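Local structure of hydrolase (Rhizobium meliloti, 5HOE) at residues 147-159 / 168-182. The protein is an octameric carbohydrate acetylesterase of the GDSL/SGNH hydrolase family, probably removing acetyl groups from esterified sugars. Sequence-based numbering, arbitrary orientation.
Sequences KVLVVAPPPLAPM and FGGGYEKSKELSGLY
Strand 147-152 and the proline-rich loop that prolongs it run back along helix 171-182, the strand and helix axes 153° apart in direction and 8.1 Å apart at closest approach. Ala152 sets its CB against the helix backbone, 3.7 Å from Ser179 CA. Beside it lies the Tyr182 ring, whose CD2 is 3.7 Å from Val150 CG1, a methyl placed there by standing anti to the backbone N (chi1 173°). Leu178 CB lies over one face of the same ring, and Tyr182 OH is hydrogen-bonded to Leu105 O. Strand and helix belong to a beta-alpha-beta crossover of the SGNH hydrolase fold, in which helix 171-189 lies on the way from strand 147-152 to the neighbouring parallel strand 192-195. Beyond the strand, Leu156 N donates a nearly straight bond (165°) to Ser175 OG at 3.0 Å. The hydroxyl in turn donates to Tyr172 O, 2.8 Å from Ser175 OG, an acceptor shared with Lys176 N. Without the hydroxyl, as with an alanine at this position, Leu156 N would probably lose its acceptor and the loop its direct bond to the helix. One water donates to both Pro153 O and Ser175 O, bridging the backbones. Leu156 CD1 comes obliquely to the Phe168 ring, 3.7 Å from Phe168 CD1, while Leu156 O lies at the edge of the Tyr172 ring. Met159 SD makes an oblique Met-aromatic contact, 5.0 Å from the Phe168 ring centroid.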
ATOM      1  N   LYS A 147     -14.376 -11.215 -29.579  1.00 17.34           N
ATOM      2  CA  LYS A 147     -15.634 -10.501 -29.428  1.00 17.77           C
ATOM      3  C   LYS A 147     -16.160 -10.679 -27.998  1.00 16.27           C
ATOM      4  O   LYS A 147     -15.686 -11.532 -27.227  1.00 17.71           O
ATOM      5  CB  LYS A 147     -16.658 -11.015 -30.445  1.00 18.28           C
ATOM      6  CG  LYS A 147     -16.282 -10.707 -31.896  1.00 23.64           C
ATOM      7  CD  LYS A 147     -17.272 -11.298 -32.876  1.00 28.71           C
ATOM      8  CE  LYS A 147     -17.079 -10.713 -34.284  1.00 33.58           C
ATOM      9  NZ  LYS A 147     -15.677 -10.869 -34.752  1.00 38.24           N
ATOM     10  N   VAL A 148     -17.160  -9.868 -27.640  1.00 16.28           N
ATOM     11  CA  VAL A 148     -17.716  -9.847 -26.289  1.00 15.99           C
ATOM     12  C   VAL A 148     -19.234  -9.964 -26.380  1.00 16.18           C
ATOM     13  O   VAL A 148     -19.877  -9.240 -27.151  1.00 16.71           O
ATOM     14  CB  VAL A 148     -17.338  -8.567 -25.513  1.00 16.59           C
ATOM     15  CG1 VAL A 148     -17.955  -8.584 -24.116  1.00 20.32           C
ATOM     16  CG2 VAL A 148     -15.834  -8.444 -25.401  1.00 17.95           C
ATOM     17  N   LEU A 149     -19.810 -10.854 -25.569  1.00 15.35           N
ATOM     18  CA  LEU A 149     -21.254 -10.898 -25.369  1.00 14.91           C
ATOM     19  C   LEU A 149     -21.524 -10.569 -23.905  1.00 14.59           C
ATOM     20  O   LEU A 149     -21.183 -11.356 -23.017  1.00 15.24           O
ATOM     21  CB  LEU A 149     -21.822 -12.257 -25.751  1.00 15.20           C
ATOM     22  CG  LEU A 149     -23.310 -12.462 -25.461  1.00 16.75           C
ATOM     23  CD1 LEU A 149     -24.203 -11.461 -26.216  1.00 17.63           C
ATOM     24  CD2 LEU A 149     -23.707 -13.898 -25.777  1.00 16.66           C
ATOM     25  N   VAL A 150     -22.121  -9.399 -23.663  1.00 15.43           N
ATOM     26  CA  VAL A 150     -22.555  -8.992 -22.329  1.00 15.56           C
ATOM     27  C   VAL A 150     -23.920  -9.618 -22.069  1.00 14.97           C
ATOM     28  O   VAL A 150     -24.843  -9.463 -22.875  1.00 16.36           O
ATOM     29  CB  VAL A 150     -22.639  -7.457 -22.239  1.00 16.49           C
ATOM     30  CG1 VAL A 150     -23.246  -7.016 -20.911  1.00 16.04           C
ATOM     31  CG2 VAL A 150     -21.253  -6.833 -22.435  1.00 16.15           C
ATOM     32  N   VAL A 151     -24.071 -10.307 -20.944  1.00 15.64           N
ATOM     33  CA  VAL A 151     -25.340 -10.926 -20.566  1.00 15.69           C
ATOM     34  C   VAL A 151     -25.822 -10.284 -19.285  1.00 14.27           C
ATOM     35  O   VAL A 151     -25.158 -10.385 -18.242  1.00 16.80           O
ATOM     36  CB  VAL A 151     -25.208 -12.448 -20.388  1.00 17.11           C
ATOM     37  CG1 VAL A 151     -26.545 -13.096 -20.013  1.00 18.37           C
ATOM     38  CG2 VAL A 151     -24.663 -13.064 -21.670  1.00 15.86           C
ATOM     39  N   ALA A 152     -26.983  -9.647 -19.346  1.00 14.66           N
ATOM     40  CA  ALA A 152     -27.592  -9.172 -18.120  1.00 15.83           C
ATOM     41  C   ALA A 152     -28.241 -10.356 -17.413  1.00 15.93           C
ATOM     42  O   ALA A 152     -29.008 -11.107 -18.041  1.00 16.69           O
ATOM     43  CB  ALA A 152     -28.645  -8.095 -18.397  1.00 16.01           C
ATOM     44  N   PRO A 153     -27.942 -10.586 -16.138  1.00 15.68           N
ATOM     45  CA  PRO A 153     -28.557 -11.703 -15.421  1.00 17.38           C
ATOM     46  C   PRO A 153     -30.037 -11.446 -15.199  1.00 17.97           C
ATOM     47  O   PRO A 153     -30.495 -10.294 -15.260  1.00 17.99           O
ATOM     48  CB  PRO A 153     -27.786 -11.723 -14.091  1.00 17.07           C
ATOM     49  CG  PRO A 153     -27.396 -10.281 -13.896  1.00 17.18           C
ATOM     50  CD  PRO A 153     -27.076  -9.769 -15.269  1.00 16.22           C
ATOM     51  N   PRO A 154     -30.829 -12.490 -14.949  1.00 19.76           N
ATOM     52  CA  PRO A 154     -32.243 -12.265 -14.650  1.00 19.88           C
ATOM     53  C   PRO A 154     -32.389 -11.570 -13.316  1.00 19.20           C
ATOM     54  O   PRO A 154     -31.539 -11.726 -12.417  1.00 20.10           O
ATOM     55  CB  PRO A 154     -32.827 -13.691 -14.611  1.00 21.59           C
ATOM     56  CG  PRO A 154     -31.699 -14.550 -14.193  1.00 22.89           C
ATOM     57  CD  PRO A 154     -30.437 -13.902 -14.777  1.00 21.54           C
ATOM     58  N   PRO A 155     -33.446 -10.780 -13.125  1.00 19.45           N
ATOM     59  CA  PRO A 155     -33.643 -10.108 -11.840  1.00 18.34           C
ATOM     60  C   PRO A 155     -33.779 -11.093 -10.688  1.00 17.38           C
ATOM     61  O   PRO A 155     -34.242 -12.222 -10.858  1.00 19.08           O
ATOM     62  CB  PRO A 155     -34.962  -9.335 -12.037  1.00 20.83           C
ATOM     63  CG  PRO A 155     -35.133  -9.185 -13.489  1.00 23.20           C
ATOM     64  CD  PRO A 155     -34.476 -10.398 -14.112  1.00 22.61           C
ATOM     65  N   LEU A 156     -33.409 -10.625  -9.497  1.00 15.76           N
ATOM     66  CA  LEU A 156     -33.601 -11.391  -8.273  1.00 15.21           C
ATOM     67  C   LEU A 156     -35.093 -11.616  -7.998  1.00 16.46           C
ATOM     68  O   LEU A 156     -35.970 -10.932  -8.542  1.00 18.07           O
ATOM     69  CB  LEU A 156     -32.979 -10.642  -7.099  1.00 15.66           C
ATOM     70  CG  LEU A 156     -31.460 -10.507  -7.126  1.00 15.75           C
ATOM     71  CD1 LEU A 156     -30.992  -9.508  -6.099  1.00 16.85           C
ATOM     72  CD2 LEU A 156     -30.801 -11.851  -6.851  1.00 15.96           C
ATOM     73  N   ALA A 157     -35.371 -12.594  -7.137  1.00 16.31           N
ATOM     74  CA  ALA A 157     -36.719 -12.917  -6.694  1.00 15.05           C
ATOM     75  C   ALA A 157     -36.813 -12.826  -5.172  1.00 17.59           C
ATOM     76  O   ALA A 157     -35.794 -12.686  -4.494  1.00 18.37           O
ATOM     77  CB  ALA A 157     -37.089 -14.321  -7.168  1.00 15.10           C
ATOM     78  N   PRO A 158     -38.012 -12.888  -4.594  1.00 18.95           N
ATOM     79  CA  PRO A 158     -38.119 -12.918  -3.130  1.00 17.35           C
ATOM     80  C   PRO A 158     -37.352 -14.106  -2.570  1.00 19.51           C
ATOM     81  O   PRO A 158     -37.286 -15.174  -3.190  1.00 20.79           O
ATOM     82  CB  PRO A 158     -39.625 -13.069  -2.903  1.00 17.05           C
ATOM     83  CG  PRO A 158     -40.225 -12.366  -4.101  1.00 18.81           C
ATOM     84  CD  PRO A 158     -39.339 -12.783  -5.232  1.00 17.65           C
ATOM     85  N   MET A 159     -36.775 -13.916  -1.380  0.54 19.69           N
ATOM     86  CA  MET A 159     -35.865 -14.898  -0.792  0.54 19.74           C
ATOM     87  C   MET A 159     -36.374 -15.344   0.574  0.54 19.95           C
ATOM     88  O   MET A 159     -36.454 -14.518   1.501  0.54 22.47           O
ATOM     89  CB  MET A 159     -34.469 -14.308  -0.640  0.54 18.19           C
ATOM     90  CG  MET A 159     -33.815 -13.920  -1.965  0.54 15.85           C
ATOM     91  SD  MET A 159     -32.478 -12.774  -1.658  0.54 17.18           S
ATOM     92  CE  MET A 159     -33.393 -11.332  -1.135  0.54 13.34           C
ATOM     93  N   PHE A 168     -28.958  -9.449   0.295  1.00 14.68           N
ATOM     94  CA  PHE A 168     -29.401  -8.765  -0.917  1.00 14.53           C
ATOM     95  C   PHE A 168     -30.360  -7.602  -0.653  1.00 16.73           C
ATOM     96  O   PHE A 168     -31.038  -7.134  -1.580  1.00 16.86           O
ATOM     97  CB  PHE A 168     -29.984  -9.769  -1.917  1.00 14.56           C
ATOM     98  CG  PHE A 168     -28.926 -10.600  -2.587  1.00 12.95           C
ATOM     99  CD1 PHE A 168     -28.242 -10.109  -3.688  1.00 14.88           C
ATOM    100  CD2 PHE A 168     -28.609 -11.868  -2.126  1.00 13.39           C
ATOM    101  CE1 PHE A 168     -27.257 -10.849  -4.282  1.00 14.77           C
ATOM    102  CE2 PHE A 168     -27.619 -12.612  -2.743  1.00 15.17           C
ATOM    103  CZ  PHE A 168     -26.962 -12.112  -3.830  1.00 16.73           C
ATOM    104  N   GLY A 169     -30.381  -7.082   0.568  1.00 16.03           N
ATOM    105  CA  GLY A 169     -31.181  -5.903   0.872  1.00 18.45           C
ATOM    106  C   GLY A 169     -30.944  -4.756  -0.086  1.00 19.17           C
ATOM    107  O   GLY A 169     -29.802  -4.355  -0.307  1.00 17.54           O
ATOM    108  N   GLY A 170     -32.010  -4.229  -0.678  1.00 19.36           N
ATOM    109  CA  GLY A 170     -31.883  -3.199  -1.688  1.00 19.07           C
ATOM    110  C   GLY A 170     -31.525  -3.701  -3.070  1.00 18.01           C
ATOM    111  O   GLY A 170     -31.530  -2.901  -4.019  1.00 19.58           O
ATOM    112  N   GLY A 171     -31.202  -4.992  -3.219  1.00 16.56           N
ATOM    113  CA  GLY A 171     -30.660  -5.475  -4.474  1.00 14.83           C
ATOM    114  C   GLY A 171     -31.665  -5.736  -5.559  1.00 17.13           C
ATOM    115  O   GLY A 171     -31.317  -5.639  -6.736  1.00 17.21           O
ATOM    116  N   TYR A 172     -32.915  -6.071  -5.210  1.00 16.80           N
ATOM    117  CA  TYR A 172     -33.874  -6.427  -6.259  1.00 17.52           C
ATOM    118  C   TYR A 172     -34.037  -5.301  -7.271  1.00 16.26           C
ATOM    119  O   TYR A 172     -33.968  -5.522  -8.484  1.00 17.28           O
ATOM    120  CB  TYR A 172     -35.235  -6.722  -5.663  1.00 17.97           C
ATOM    121  CG  TYR A 172     -36.323  -6.808  -6.716  1.00 17.78           C
ATOM    122  CD1 TYR A 172     -36.376  -7.867  -7.610  1.00 17.46           C
ATOM    123  CD2 TYR A 172     -37.308  -5.839  -6.801  1.00 18.42           C
ATOM    124  CE1 TYR A 172     -37.392  -7.962  -8.569  1.00 18.78           C
ATOM    125  CE2 TYR A 172     -38.316  -5.921  -7.746  1.00 19.69           C
ATOM    126  CZ  TYR A 172     -38.356  -6.986  -8.625  1.00 20.55           C
ATOM    127  OH  TYR A 172     -39.357  -7.050  -9.576  1.00 22.49           O
ATOM    128  N   GLU A 173     -34.297  -4.091  -6.775  1.00 18.35           N
ATOM    129  CA  GLU A 173     -34.498  -2.940  -7.640  1.00 19.13           C
ATOM    130  C   GLU A 173     -33.279  -2.728  -8.536  1.00 16.30           C
ATOM    131  O   GLU A 173     -33.406  -2.465  -9.739  1.00 18.69           O
ATOM    132  CB  GLU A 173     -34.765  -1.727  -6.744  1.00 23.62           C
ATOM    133  CG  GLU A 173     -36.084  -1.751  -5.888  1.00 29.68           C
ATOM    134  CD  GLU A 173     -36.138  -2.734  -4.670  1.00 31.00           C
ATOM    135  OE1 GLU A 173     -35.109  -3.346  -4.255  1.00 26.77           O
ATOM    136  OE2 GLU A 173     -37.267  -2.873  -4.107  1.00 35.02           O
ATOM    137  N   LYS A 174     -32.085  -2.899  -7.973  1.00 14.85           N
ATOM    138  CA  LYS A 174     -30.865  -2.736  -8.756  1.00 15.73           C
ATOM    139  C   LYS A 174     -30.770  -3.791  -9.854  1.00 15.71           C
ATOM    140  O   LYS A 174     -30.428  -3.478 -11.002  1.00 16.71           O
ATOM    141  CB  LYS A 174     -29.649  -2.802  -7.829  1.00 15.56           C
ATOM    142  CG  LYS A 174     -29.631  -1.738  -6.733  1.00 15.70           C
ATOM    143  CD  LYS A 174     -28.385  -1.837  -5.858  1.00 15.31           C
ATOM    144  CE  LYS A 174     -28.472  -0.849  -4.708  1.00 15.93           C
ATOM    145  NZ  LYS A 174     -27.296  -0.914  -3.821  1.00 16.94           N
ATOM    146  N   SER A 175     -31.110  -5.040  -9.526  1.00 15.95           N
ATOM    147  CA  SER A 175     -31.029  -6.127 -10.498  1.00 14.07           C
ATOM    148  C   SER A 175     -31.983  -5.899 -11.657  1.00 16.08           C
ATOM    149  O   SER A 175     -31.692  -6.325 -12.773  1.00 17.68           O
ATOM    150  CB  SER A 175     -31.254  -7.483  -9.817  1.00 16.14           C
ATOM    151  OG  SER A 175     -32.614  -7.740  -9.500  1.00 16.76           O
ATOM    152  N   LYS A 176     -33.119  -5.225 -11.409  1.00 17.93           N
ATOM    153  CA  LYS A 176     -34.084  -4.921 -12.465  1.00 19.57           C
ATOM    154  C   LYS A 176     -33.554  -3.898 -13.456  1.00 18.88           C
ATOM    155  O   LYS A 176     -33.987  -3.872 -14.613  1.00 23.22           O
ATOM    156  CB  LYS A 176     -35.371  -4.353 -11.858  1.00 24.77           C
ATOM    157  CG  LYS A 176     -36.358  -5.376 -11.414  1.00 30.73           C
ATOM    158  CD  LYS A 176     -37.530  -4.701 -10.712  1.00 37.34           C
ATOM    159  CE  LYS A 176     -38.182  -3.589 -11.521  1.00 40.71           C
ATOM    160  NZ  LYS A 176     -39.363  -3.052 -10.796  1.00 41.61           N
ATOM    161  N   GLU A 177     -32.665  -3.022 -13.019  1.00 16.18           N
ATOM    162  CA  GLU A 177     -32.141  -1.970 -13.877  1.00 16.08           C
ATOM    163  C   GLU A 177     -30.964  -2.427 -14.728  1.00 15.32           C
ATOM    164  O   GLU A 177     -30.575  -1.703 -15.649  1.00 16.77           O
ATOM    165  CB  GLU A 177     -31.709  -0.767 -13.034  1.00 21.28           C
ATOM    166  CG  GLU A 177     -32.858   0.007 -12.396  1.00 23.97           C
ATOM    167  CD  GLU A 177     -32.368   1.194 -11.600  1.00 31.21           C
ATOM    168  OE1 GLU A 177     -31.471   1.923 -12.088  1.00 32.75           O
ATOM    169  OE2 GLU A 177     -32.875   1.389 -10.481  1.00 35.33           O
ATOM    170  N   LEU A 178     -30.382  -3.602 -14.457  1.00 16.42           N
ATOM    171  CA  LEU A 178     -29.138  -3.961 -15.140  1.00 16.80           C
ATOM    172  C   LEU A 178     -29.361  -4.199 -16.630  1.00 17.45           C
ATOM    173  O   LEU A 178     -28.506  -3.839 -17.449  1.00 18.45           O
ATOM    174  CB  LEU A 178     -28.491  -5.180 -14.487  1.00 15.43           C
ATOM    175  CG  LEU A 178     -28.040  -5.040 -13.027  1.00 16.67           C
ATOM    176  CD1 LEU A 178     -27.250  -6.273 -12.597  1.00 16.64           C
ATOM    177  CD2 LEU A 178     -27.204  -3.784 -12.780  1.00 19.71           C
ATOM    178  N   SER A 179     -30.495  -4.802 -17.011  1.00 17.31           N
ATOM    179  CA  SER A 179     -30.722  -5.081 -18.426  1.00 17.91           C
ATOM    180  C   SER A 179     -30.614  -3.816 -19.273  1.00 16.48           C
ATOM    181  O   SER A 179     -29.882  -3.786 -20.272  1.00 17.27           O
ATOM    182  CB  SER A 179     -32.061  -5.765 -18.644  1.00 20.50           C
ATOM    183  OG  SER A 179     -32.196  -6.062 -20.018  1.00 23.44           O
ATOM    184  N   GLY A 180     -31.366  -2.771 -18.911  1.00 17.05           N
ATOM    185  CA  GLY A 180     -31.324  -1.541 -19.690  1.00 15.53           C
ATOM    186  C   GLY A 180     -29.949  -0.896 -19.722  1.00 16.20           C
ATOM    187  O   GLY A 180     -29.500  -0.416 -20.769  1.00 17.13           O
ATOM    188  N   LEU A 181     -29.268  -0.865 -18.575  1.00 16.27           N
ATOM    189  CA  LEU A 181     -27.951  -0.247 -18.516  1.00 16.21           C
ATOM    190  C   LEU A 181     -26.912  -1.070 -19.263  1.00 15.49           C
ATOM    191  O   LEU A 181     -26.030  -0.498 -19.918  1.00 15.95           O
ATOM    192  CB  LEU A 181     -27.531  -0.053 -17.061  1.00 16.50           C
ATOM    193  CG  LEU A 181     -28.344   1.004 -16.311  1.00 18.77           C
ATOM    194  CD1 LEU A 181     -28.132   0.932 -14.788  1.00 20.60           C
ATOM    195  CD2 LEU A 181     -27.984   2.364 -16.839  1.00 22.40           C
ATOM    196  N   TYR A 182     -26.992  -2.411 -19.179  1.00 15.63           N
ATOM    197  CA  TYR A 182     -26.047  -3.238 -19.933  1.00 15.33           C
ATOM    198  C   TYR A 182     -26.270  -3.110 -21.435  1.00 15.96           C
ATOM    199  O   TYR A 182     -25.312  -3.188 -22.211  1.00 16.12           O
ATOM    200  CB  TYR A 182     -26.147  -4.720 -19.536  1.00 14.18           C
ATOM    201  CG  TYR A 182     -25.555  -5.117 -18.194  1.00 12.43           C
ATOM    202  CD1 TYR A 182     -25.262  -4.176 -17.209  1.00 14.08           C
ATOM    203  CD2 TYR A 182     -25.268  -6.451 -17.925  1.00 13.70           C
ATOM    204  CE1 TYR A 182     -24.719  -4.571 -15.979  1.00 13.41           C
ATOM    205  CE2 TYR A 182     -24.732  -6.848 -16.706  1.00 12.65           C
ATOM    206  CZ  TYR A 182     -24.471  -5.905 -15.737  1.00 12.77           C
ATOM    207  OH  TYR A 182     -23.918  -6.334 -14.546  1.00 12.67           O
TER
HETATM  208  O   HOH W   1     -30.125  -8.473 -13.143  1.00 23.82           O